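Local coordinates for protein ricin B lectin (Clostridium thermocellum, PDB 3VSF) that probably cleaves beta-1,3-galactan from the chain end, as an exo-beta-1,3-galactanase that pairs a family 43 hydrolase domain with a galactose-binding beta-trefoil module, at residues L239-Y247 against L328-L336; T284-I293 against Y303-A311. All coordinates share one frame; numbering follows the deposited sequence.

Interaction 1: L239-Y247 against L328-L336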
loop_
_atom_site.group_PDB
_atom_site.type_symbol
_atom_site.label_atom_id
_atom_site.label_comp_id
_atom_site.label_asym_id
_atom_site.label_seq_id
_atom_site.Cartn_x
_atom_site.Cartn_y
_atom_site.Cartn_z
ATOM N N LEU A 239 -10.723 2.707 5.214
ATOM C CA LEU A 239 -10.896 3.162 6.588
ATOM C C LEU A 239 -10.328 2.163 7.590
ATOM O O LEU A 239 -10.726 0.999 7.613
ATOM C CB LEU A 239 -12.374 3.425 6.883
ATOM C CG LEU A 239 -12.686 4.046 8.245
ATOM C CD1 LEU A 239 -11.872 5.314 8.452
ATOM C CD2 LEU A 239 -14.173 4.330 8.380
ATOM N N ILE A 240 -9.392 2.627 8.415
ATOM C CA ILE A 240 -8.768 1.782 9.427
ATOM C C ILE A 240 -8.585 2.530 10.746
ATOM O O ILE A 240 -8.785 3.742 10.815
ATOM C CB ILE A 240 -7.397 1.253 8.960
ATOM C CG1 ILE A 240 -6.418 2.412 8.756
ATOM C CG2 ILE A 240 -7.539 0.439 7.684
ATOM C CD1 ILE A 240 -5.050 1.976 8.279
ATOM N N LYS A 241 -8.202 1.796 11.785
ATOM C CA LYS A 241 -7.978 2.378 13.103
ATOM C C LYS A 241 -6.789 1.699 13.774
ATOM O O LYS A 241 -6.555 0.507 13.574
ATOM C CB LYS A 241 -9.232 2.227 13.968
ATOM C CG LYS A 241 -9.143 2.888 15.334
ATOM C CD LYS A 241 -10.441 2.716 16.108
ATOM C CE LYS A 241 -10.409 3.466 17.430
ATOM N NZ LYS A 241 -11.700 3.348 18.166
ATOM N N ARG A 242 -6.036 2.455 14.567
ATOM C CA ARG A 242 -4.859 1.904 15.233
ATOM C C ARG A 242 -4.901 2.098 16.748
ATOM O O ARG A 242 -5.206 1.164 17.490
ATOM C CB ARG A 242 -3.577 2.506 14.652
ATOM C CG ARG A 242 -2.330 1.683 14.935
ATOM C CD ARG A 242 -1.087 2.331 14.347
ATOM N NE ARG A 242 -0.133 2.713 15.385
ATOM C CZ ARG A 242 0.841 1.925 15.832
ATOM N NH1 ARG A 242 0.996 0.708 15.329
ATOM N NH2 ARG A 242 1.663 2.356 16.780
ATOM N N ASN A 243 -4.591 3.308 17.202
ATOM C CA ASN A 243 -4.564 3.602 18.632
ATOM C C ASN A 243 -5.464 4.774 18.991
ATOM O O ASN A 243 -4.985 5.834 19.393
ATOM C CB ASN A 243 -3.136 3.894 19.090
ATOM C CG ASN A 243 -2.156 2.825 18.654
ATOM O OD1 ASN A 243 -2.520 1.659 18.503
ATOM N ND2 ASN A 243 -0.905 3.218 18.445
ATOM N N GLY A 244 -6.770 4.581 18.850
ATOM C CA GLY A 244 -7.718 5.658 19.066
ATOM C C GLY A 244 -7.618 6.665 17.939
ATOM O O GLY A 244 -8.174 7.761 18.013
ATOM N N TYR A 245 -6.898 6.282 16.889
ATOM C CA TYR A 245 -6.728 7.126 15.714
ATOM C C TYR A 245 -7.308 6.461 14.471
ATOM O O TYR A 245 -6.939 5.338 14.127
ATOM C CB TYR A 245 -5.247 7.438 15.486
ATOM C CG TYR A 245 -4.712 8.573 16.330
ATOM C CD1 TYR A 245 -4.766 9.884 15.876
ATOM C CD2 TYR A 245 -4.146 8.334 17.575
ATOM C CE1 TYR A 245 -4.277 10.926 16.640
ATOM C CE2 TYR A 245 -3.654 9.370 18.348
ATOM C CZ TYR A 245 -3.722 10.664 17.875
ATOM O OH TYR A 245 -3.234 11.700 18.637
ATOM N N TYR A 246 -8.219 7.159 13.801
ATOM C CA TYR A 246 -8.780 6.674 12.550
ATOM C C TYR A 246 -7.946 7.182 11.381
ATOM O O TYR A 246 -7.485 8.324 11.388
ATOM C CB TYR A 246 -10.235 7.123 12.395
ATOM C CG TYR A 246 -11.155 6.636 13.493
ATOM C CD1 TYR A 246 -11.525 7.473 14.539
ATOM C CD2 TYR A 246 -11.654 5.341 13.484
ATOM C CE1 TYR A 246 -12.366 7.033 15.543
ATOM C CE2 TYR A 246 -12.497 4.892 14.484
ATOM C CZ TYR A 246 -12.849 5.742 15.511
ATOM O OH TYR A 246 -13.687 5.300 16.511
ATOM N N TYR A 247 -7.746 6.331 10.380
ATOM C CA TYR A 247 -6.943 6.697 9.220
ATOM C C TYR A 247 -7.693 6.423 7.921
ATOM O O TYR A 247 -8.253 5.344 7.734
ATOM C CB TYR A 247 -5.612 5.946 9.231
ATOM C CG TYR A 247 -4.805 6.163 10.491
ATOM C CD1 TYR A 247 -3.897 7.208 10.588
ATOM C CD2 TYR A 247 -4.954 5.322 11.586
ATOM C CE1 TYR A 247 -3.159 7.410 11.739
ATOM C CE2 TYR A 247 -4.220 5.515 12.741
ATOM C CZ TYR A 247 -3.326 6.560 12.812
ATOM O OH TYR A 247 -2.594 6.753 13.961
ATOM N N LEU A 328 2.192 -1.185 5.542
ATOM C CA LEU A 328 1.890 0.186 5.932
ATOM C C LEU A 328 2.513 0.475 7.292
ATOM O O LEU A 328 2.034 -0.007 8.318
ATOM C CB LEU A 328 0.379 0.415 5.983
ATOM C CG LEU A 328 -0.077 1.822 6.378
ATOM C CD1 LEU A 328 0.420 2.849 5.372
ATOM C CD2 LEU A 328 -1.591 1.885 6.507
ATOM N N ASN A 329 3.583 1.263 7.296
ATOM C CA ASN A 329 4.328 1.535 8.519
ATOM C C ASN A 329 3.909 2.832 9.205
ATOM O O ASN A 329 3.595 3.823 8.547
ATOM C CB ASN A 329 5.831 1.548 8.232
ATOM C CG ASN A 329 6.329 0.226 7.675
ATOM O OD1 ASN A 329 5.868 -0.842 8.076
ATOM N ND2 ASN A 329 7.273 0.296 6.742
ATOM N N PHE A 330 3.906 2.813 10.534
ATOM C CA PHE A 330 3.535 3.984 11.320
ATOM C C PHE A 330 4.735 4.573 12.057
ATOM O O PHE A 330 5.080 4.121 13.149
ATOM C CB PHE A 330 2.439 3.625 12.328
ATOM C CG PHE A 330 1.097 3.362 11.705
ATOM C CD1 PHE A 330 0.116 4.342 11.700
ATOM C CD2 PHE A 330 0.812 2.134 11.128
ATOM C CE1 PHE A 330 -1.121 4.103 11.130
ATOM C CE2 PHE A 330 -0.423 1.891 10.556
ATOM C CZ PHE A 330 -1.391 2.877 10.557
ATOM N N ILE A 331 5.370 5.576 11.458
ATOM C CA ILE A 331 6.448 6.299 12.123
ATOM C C ILE A 331 5.924 6.900 13.419
ATOM O O ILE A 331 6.544 6.776 14.475
ATOM C CB ILE A 331 7.009 7.435 11.243
ATOM C CG1 ILE A 331 8.030 6.891 10.244
ATOM C CG2 ILE A 331 7.660 8.501 12.106
ATOM C CD1 ILE A 331 7.455 5.929 9.240
ATOM N N SER A 332 4.769 7.549 13.322
ATOM C CA SER A 332 4.112 8.148 14.474
ATOM C C SER A 332 2.602 8.014 14.314
ATOM O O SER A 332 2.122 7.563 13.275
ATOM C CB SER A 332 4.499 9.622 14.600
ATOM O OG SER A 332 3.849 10.230 15.704
ATOM N N ASP A 333 1.857 8.402 15.343
ATOM C CA ASP A 333 0.402 8.369 15.276
ATOM C C ASP A 333 -0.111 9.271 14.159
ATOM O O ASP A 333 -1.211 9.073 13.645
ATOM C CB ASP A 333 -0.215 8.787 16.613
ATOM C CG ASP A 333 0.050 7.782 17.717
ATOM O OD1 ASP A 333 0.300 6.601 17.401
ATOM O OD2 ASP A 333 0.003 8.176 18.902
ATOM N N THR A 334 0.695 10.257 13.782
ATOM C CA THR A 334 0.300 11.218 12.759
ATOM C C THR A 334 1.134 11.081 11.487
ATOM O O THR A 334 0.845 11.722 10.477
ATOM C CB THR A 334 0.415 12.665 13.273
ATOM O OG1 THR A 334 1.783 12.959 13.583
ATOM C CG2 THR A 334 -0.437 12.856 14.519
ATOM N N THR A 335 2.165 10.245 11.540
ATOM C CA THR A 335 3.058 10.071 10.399
ATOM C C THR A 335 3.049 8.637 9.882
ATOM O O THR A 335 3.439 7.709 10.590
ATOM C CB THR A 335 4.502 10.477 10.748
ATOM O OG1 THR A 335 4.520 11.826 11.229
ATOM C CG2 THR A 335 5.395 10.367 9.523
ATOM N N LEU A 336 2.604 8.464 8.641
ATOM C CA LEU A 336 2.534 7.142 8.028
ATOM C C LEU A 336 3.515 7.005 6.870
ATOM O O LEU A 336 3.882 7.991 6.232
ATOM C CB LEU A 336 1.111 6.836 7.550
ATOM C CG LEU A 336 0.093 6.381 8.601
ATOM C CD1 LEU A 336 -0.089 7.425 9.690
ATOM C CD2 LEU A 336 -1.241 6.058 7.941
#
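R242 runs over the face of F330, the two side chains passing in opposite directions: CD stands over the ring centre, 3.4 Å from the F330 centroid, in a CH-pi contact. Its CG is anti to the backbone N (chi1 -161°), which carries the chain out of the turn. A bend at chi3 then turns the guanidinium nearly parallel to the ring but beyond its centre, one face over F330 CB. Arginine suits this partly exposed position, since its methylenes can cover an aromatic while the charged end stays near solvent. R242 NE is 4.4 Å from D333 OD1, beyond salt-bridge range.

F330 also turns an edge toward Y247 in a T-shaped pair, centroids 5.1 Å apart and planes at 69°, with F330 CE1 over the tyrosine's centre. Five four-stranded blades form the propeller of family 43 hydrolases. Residues 239-247 make the turn between the first two strands of one blade, and 328-336 the bulged turn before the last strand of the next.

Y247 bridges these blades: its OH donates to D333 O (2.7 Å) in the carbonyl plane, on a lone pair, so a buried phenol is satisfied by a turn carbonyl. L336 CD1 packs obliquely on Y247 CE1 at 3.7 Å. D333 CB lies over the Y245 ring, toward its rim. Deeper in, I240 CD1 and L328 CD2 meet tip to tip, 3.9 Å apart, branched aliphatics filling the seam beside Y303, whose ring meets F330 edge-to-face.

Interaction 2: T284-I293 against Y303-A311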
loop_
_atom_site.group_PDB
_atom_site.type_symbol
_atom_site.label_atom_id
_atom_site.label_comp_id
_atom_site.label_asym_id
_atom_site.label_seq_id
_atom_site.Cartn_x
_atom_site.Cartn_y
_atom_site.Cartn_z
ATOM N N THR A 284 1.569 6.035 -6.554
ATOM C CA THR A 284 1.368 4.992 -5.555
ATOM C C THR A 284 2.003 3.687 -6.029
ATOM O O THR A 284 1.455 2.603 -5.824
ATOM C CB THR A 284 -0.127 4.766 -5.253
ATOM O OG1 THR A 284 -0.786 6.030 -5.112
ATOM C CG2 THR A 284 -0.300 3.965 -3.968
ATOM N N TYR A 285 3.157 3.805 -6.677
ATOM C CA TYR A 285 3.898 2.648 -7.166
ATOM C C TYR A 285 3.101 1.894 -8.225
ATOM O O TYR A 285 3.016 0.665 -8.198
ATOM C CB TYR A 285 4.264 1.725 -6.003
ATOM C CG TYR A 285 4.907 2.457 -4.847
ATOM C CD1 TYR A 285 5.791 3.503 -5.069
ATOM C CD2 TYR A 285 4.613 2.117 -3.535
ATOM C CE1 TYR A 285 6.376 4.182 -4.018
ATOM C CE2 TYR A 285 5.194 2.789 -2.475
ATOM C CZ TYR A 285 6.075 3.820 -2.724
ATOM O OH TYR A 285 6.654 4.494 -1.674
ATOM N N ARG A 286 2.523 2.645 -9.158
ATOM C CA ARG A 286 1.706 2.076 -10.226
ATOM C C ARG A 286 0.598 1.177 -9.690
ATOM O O ARG A 286 0.464 0.025 -10.106
ATOM C CB ARG A 286 2.571 1.307 -11.229
ATOM C CG ARG A 286 3.474 2.190 -12.073
ATOM C CD ARG A 286 3.780 1.536 -13.412
ATOM N NE ARG A 286 4.563 0.312 -13.269
ATOM C CZ ARG A 286 4.600 -0.658 -14.176
ATOM N NH1 ARG A 286 3.886 -0.555 -15.289
ATOM N NH2 ARG A 286 5.343 -1.738 -13.968
ATOM N N SER A 287 -0.196 1.708 -8.765
ATOM C CA SER A 287 -1.314 0.960 -8.208
ATOM C C SER A 287 -2.361 1.895 -7.616
ATOM O O SER A 287 -2.130 3.095 -7.472
ATOM C CB SER A 287 -0.829 -0.012 -7.131
ATOM O OG SER A 287 -0.600 0.663 -5.907
ATOM N N GLN A 288 -3.516 1.332 -7.280
ATOM C CA GLN A 288 -4.567 2.079 -6.607
ATOM C C GLN A 288 -4.983 1.329 -5.348
ATOM O O GLN A 288 -5.266 0.132 -5.402
ATOM C CB GLN A 288 -5.769 2.273 -7.531
ATOM C CG GLN A 288 -6.838 3.198 -6.975
ATOM C CD GLN A 288 -8.032 3.335 -7.899
ATOM O OE1 GLN A 288 -8.207 2.544 -8.826
ATOM N NE2 GLN A 288 -8.860 4.343 -7.652
ATOM N N PRO A 289 -5.014 2.030 -4.205
ATOM C CA PRO A 289 -5.372 1.406 -2.927
ATOM C C PRO A 289 -6.746 0.754 -2.990
ATOM O O PRO A 289 -7.659 1.305 -3.606
ATOM C CB PRO A 289 -5.390 2.589 -1.950
ATOM C CG PRO A 289 -5.531 3.805 -2.810
ATOM C CD PRO A 289 -4.797 3.480 -4.071
ATOM N N THR A 290 -6.888 -0.412 -2.367
ATOM C CA THR A 290 -8.161 -1.118 -2.379
ATOM C C THR A 290 -8.612 -1.509 -0.974
ATOM O O THR A 290 -9.806 -1.498 -0.677
ATOM C CB THR A 290 -8.113 -2.372 -3.282
ATOM O OG1 THR A 290 -9.434 -2.908 -3.432
ATOM C CG2 THR A 290 -7.202 -3.432 -2.686
ATOM N N PHE A 291 -7.658 -1.846 -0.111
ATOM C CA PHE A 291 -7.989 -2.249 1.252
ATOM C C PHE A 291 -6.760 -2.363 2.151
ATOM O O PHE A 291 -5.659 -2.647 1.683
ATOM C CB PHE A 291 -8.755 -3.573 1.241
ATOM C CG PHE A 291 -9.473 -3.863 2.523
ATOM C CD1 PHE A 291 -10.602 -3.144 2.876
ATOM C CD2 PHE A 291 -9.023 -4.855 3.376
ATOM C CE1 PHE A 291 -11.268 -3.406 4.055
ATOM C CE2 PHE A 291 -9.686 -5.122 4.554
ATOM C CZ PHE A 291 -10.810 -4.397 4.897
ATOM N N ILE A 292 -6.962 -2.143 3.447
ATOM C CA ILE A 292 -5.880 -2.217 4.425
ATOM C C ILE A 292 -6.327 -2.949 5.691
ATOM O O ILE A 292 -7.202 -2.475 6.413
ATOM C CB ILE A 292 -5.380 -0.811 4.817
ATOM C CG1 ILE A 292 -4.853 -0.065 3.589
ATOM C CG2 ILE A 292 -4.301 -0.906 5.885
ATOM C CD1 ILE A 292 -4.427 1.359 3.874
ATOM N N ILE A 293 -5.722 -4.105 5.955
ATOM C CA ILE A 293 -6.047 -4.881 7.151
ATOM C C ILE A 293 -4.862 -5.053 8.093
ATOM O O ILE A 293 -3.721 -5.195 7.653
ATOM C CB ILE A 293 -6.599 -6.283 6.807
ATOM C CG1 ILE A 293 -6.156 -6.711 5.406
ATOM C CG2 ILE A 293 -8.113 -6.311 6.941
ATOM C CD1 ILE A 293 -4.673 -6.983 5.293
ATOM N N TYR A 303 0.306 -3.699 9.559
ATOM C CA TYR A 303 -0.792 -3.371 8.658
ATOM C C TYR A 303 -0.424 -3.611 7.196
ATOM O O TYR A 303 0.562 -3.073 6.698
ATOM C CB TYR A 303 -1.243 -1.924 8.873
ATOM C CG TYR A 303 -1.918 -1.697 10.207
ATOM C CD1 TYR A 303 -3.292 -1.511 10.290
ATOM C CD2 TYR A 303 -1.184 -1.686 11.387
ATOM C CE1 TYR A 303 -3.913 -1.309 11.508
ATOM C CE2 TYR A 303 -1.797 -1.484 12.608
ATOM C CZ TYR A 303 -3.163 -1.297 12.663
ATOM O OH TYR A 303 -3.777 -1.096 13.877
ATOM N N LEU A 304 -1.226 -4.426 6.516
ATOM C CA LEU A 304 -0.975 -4.765 5.120
ATOM C C LEU A 304 -1.758 -3.872 4.163
ATOM O O LEU A 304 -2.953 -3.646 4.344
ATOM C CB LEU A 304 -1.317 -6.232 4.855
ATOM C CG LEU A 304 -1.292 -6.676 3.391
ATOM C CD1 LEU A 304 0.085 -6.459 2.782
ATOM C CD2 LEU A 304 -1.713 -8.132 3.261
ATOM N N TYR A 305 -1.071 -3.371 3.144
ATOM C CA TYR A 305 -1.698 -2.552 2.116
ATOM C C TYR A 305 -1.960 -3.370 0.858
ATOM O O TYR A 305 -1.079 -4.085 0.376
ATOM C CB TYR A 305 -0.815 -1.348 1.778
ATOM C CG TYR A 305 -1.124 -0.718 0.438
ATOM C CD1 TYR A 305 -2.015 0.342 0.335
ATOM C CD2 TYR A 305 -0.524 -1.183 -0.724
ATOM C CE1 TYR A 305 -2.299 0.920 -0.888
ATOM C CE2 TYR A 305 -0.802 -0.613 -1.951
ATOM C CZ TYR A 305 -1.691 0.438 -2.028
ATOM O OH TYR A 305 -1.969 1.008 -3.248
ATOM N N MET A 306 -3.174 -3.260 0.328
ATOM C CA MET A 306 -3.530 -3.938 -0.911
ATOM C C MET A 306 -3.850 -2.924 -1.994
ATOM O O MET A 306 -4.520 -1.923 -1.743
ATOM C CB MET A 306 -4.732 -4.853 -0.699
ATOM C CG MET A 306 -4.534 -5.881 0.386
ATOM S SD MET A 306 -5.994 -6.906 0.614
ATOM C CE MET A 306 -5.505 -7.807 2.074
ATOM N N GLY A 307 -3.372 -3.189 -3.203
ATOM C CA GLY A 307 -3.618 -2.301 -4.320
ATOM C C GLY A 307 -3.883 -3.058 -5.604
ATOM O O GLY A 307 -3.735 -4.279 -5.662
ATOM N N ASP A 308 -4.280 -2.326 -6.638
ATOM C CA ASP A 308 -4.522 -2.922 -7.943
ATOM C C ASP A 308 -3.747 -2.188 -9.028
ATOM O O ASP A 308 -3.857 -0.970 -9.170
ATOM C CB ASP A 308 -6.017 -2.918 -8.277
ATOM C CG ASP A 308 -6.787 -3.991 -7.528
ATOM O OD1 ASP A 308 -6.772 -5.155 -7.980
ATOM O OD2 ASP A 308 -7.408 -3.670 -6.493
ATOM N N ARG A 309 -2.952 -2.935 -9.785
ATOM C CA ARG A 309 -2.294 -2.385 -10.958
ATOM C C ARG A 309 -3.181 -2.642 -12.167
ATOM O O ARG A 309 -2.971 -3.595 -12.918
ATOM C CB ARG A 309 -0.911 -3.009 -11.152
ATOM C CG ARG A 309 -0.147 -2.463 -12.348
ATOM C CD ARG A 309 1.322 -2.839 -12.280
ATOM N NE ARG A 309 1.978 -2.238 -11.123
ATOM C CZ ARG A 309 3.263 -2.397 -10.825
ATOM N NH1 ARG A 309 4.039 -3.142 -11.601
ATOM N NH2 ARG A 309 3.771 -1.810 -9.750
ATOM N N TRP A 310 -4.185 -1.787 -12.337
ATOM C CA TRP A 310 -5.180 -1.963 -13.387
ATOM C C TRP A 310 -4.552 -2.060 -14.774
ATOM O O TRP A 310 -3.830 -1.163 -15.206
ATOM C CB TRP A 310 -6.205 -0.828 -13.347
ATOM C CG TRP A 310 -6.943 -0.739 -12.046
ATOM C CD1 TRP A 310 -6.816 0.231 -11.095
ATOM C CD2 TRP A 310 -7.917 -1.665 -11.548
ATOM N NE1 TRP A 310 -7.654 -0.030 -10.038
ATOM C CE2 TRP A 310 -8.340 -1.189 -10.291
ATOM C CE3 TRP A 310 -8.474 -2.848 -12.044
ATOM C CZ2 TRP A 310 -9.295 -1.855 -9.524
ATOM C CZ3 TRP A 310 -9.419 -3.507 -11.280
ATOM C CH2 TRP A 310 -9.821 -3.008 -10.035
ATOM N N ALA A 311 -4.840 -3.158 -15.465
ATOM C CA ALA A 311 -4.312 -3.387 -16.803
ATOM C C ALA A 311 -4.824 -2.338 -17.784
ATOM O O ALA A 311 -4.284 -2.185 -18.880
ATOM C CB ALA A 311 -4.672 -4.785 -17.283
#
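R309 overlaps R286 with its guanidinium, one face of which lies beneath CB and NE of the other arginine, the two planes 39° apart. The cations do not bond to each other; the backbone of the turn holds R309, whose NE donates to R286 O (2.9 Å) and NH2 to Y285 O (3.0 Å). Arginine suits the place because these neighbouring N-H groups meet two successive carbonyls, though both oxygens lie about 19° out of the guanidinium plane.

Y305 sets the edge of its ring against P289, CE1 being 3.7 Å from P289 CB, and sends its OH on to S287 OG (3.0 Å). That serine hydroxyl passes its own hydrogen to T284 O, so a buried chain of hydroxyls ends on a carbonyl. G307, lacking a side chain, lets the phenol lie close against the sheet. On the other face, Q288 stretches out, and its OE1 accepts a hydrogen bond from W310 NE1 (2.9 Å), which lies in the amide's carbonyl plane; the amide stands at 79° to the indole, with OE1 at the indole's edge. I293 CD1 packs against the end of M306, whose unbranched, extended chain reaches it; both are buried and apolar.

This is an antiparallel hairpin with a classic beta bulge, T290 and F291 both facing M306. T290 OG1 hydrogen-bonds G61 O. Strand 301-309 is paired on its far side with 322-330; P289 and I292 rest on strand 246-251 of the preceding blade, while T290 and F291 touch strand 116-124.

In the fold
Interaction 2 is nested along the chain inside the loop closed by interaction 1: residues 239-247 come first, then the hairpin of 284-293 and 303-311, then 328-336. Their centres lie about 17 Å apart. Interaction 2 builds the first two strands of the last propeller blade from within, whereas interaction 1 joins that blade to the one before it. Strands 301-309 and 322-330, neighbours in the same sheet, link the two: Y303 probably hydrogen-bonds L328 through its backbone and K241 O through its hydroxyl, and I240 packs on I292. Y285 lies about 4 Å (side chain to side chain) from N440 of the beta-trefoil module's galactose site, empty here, so propeller and lectin module touch.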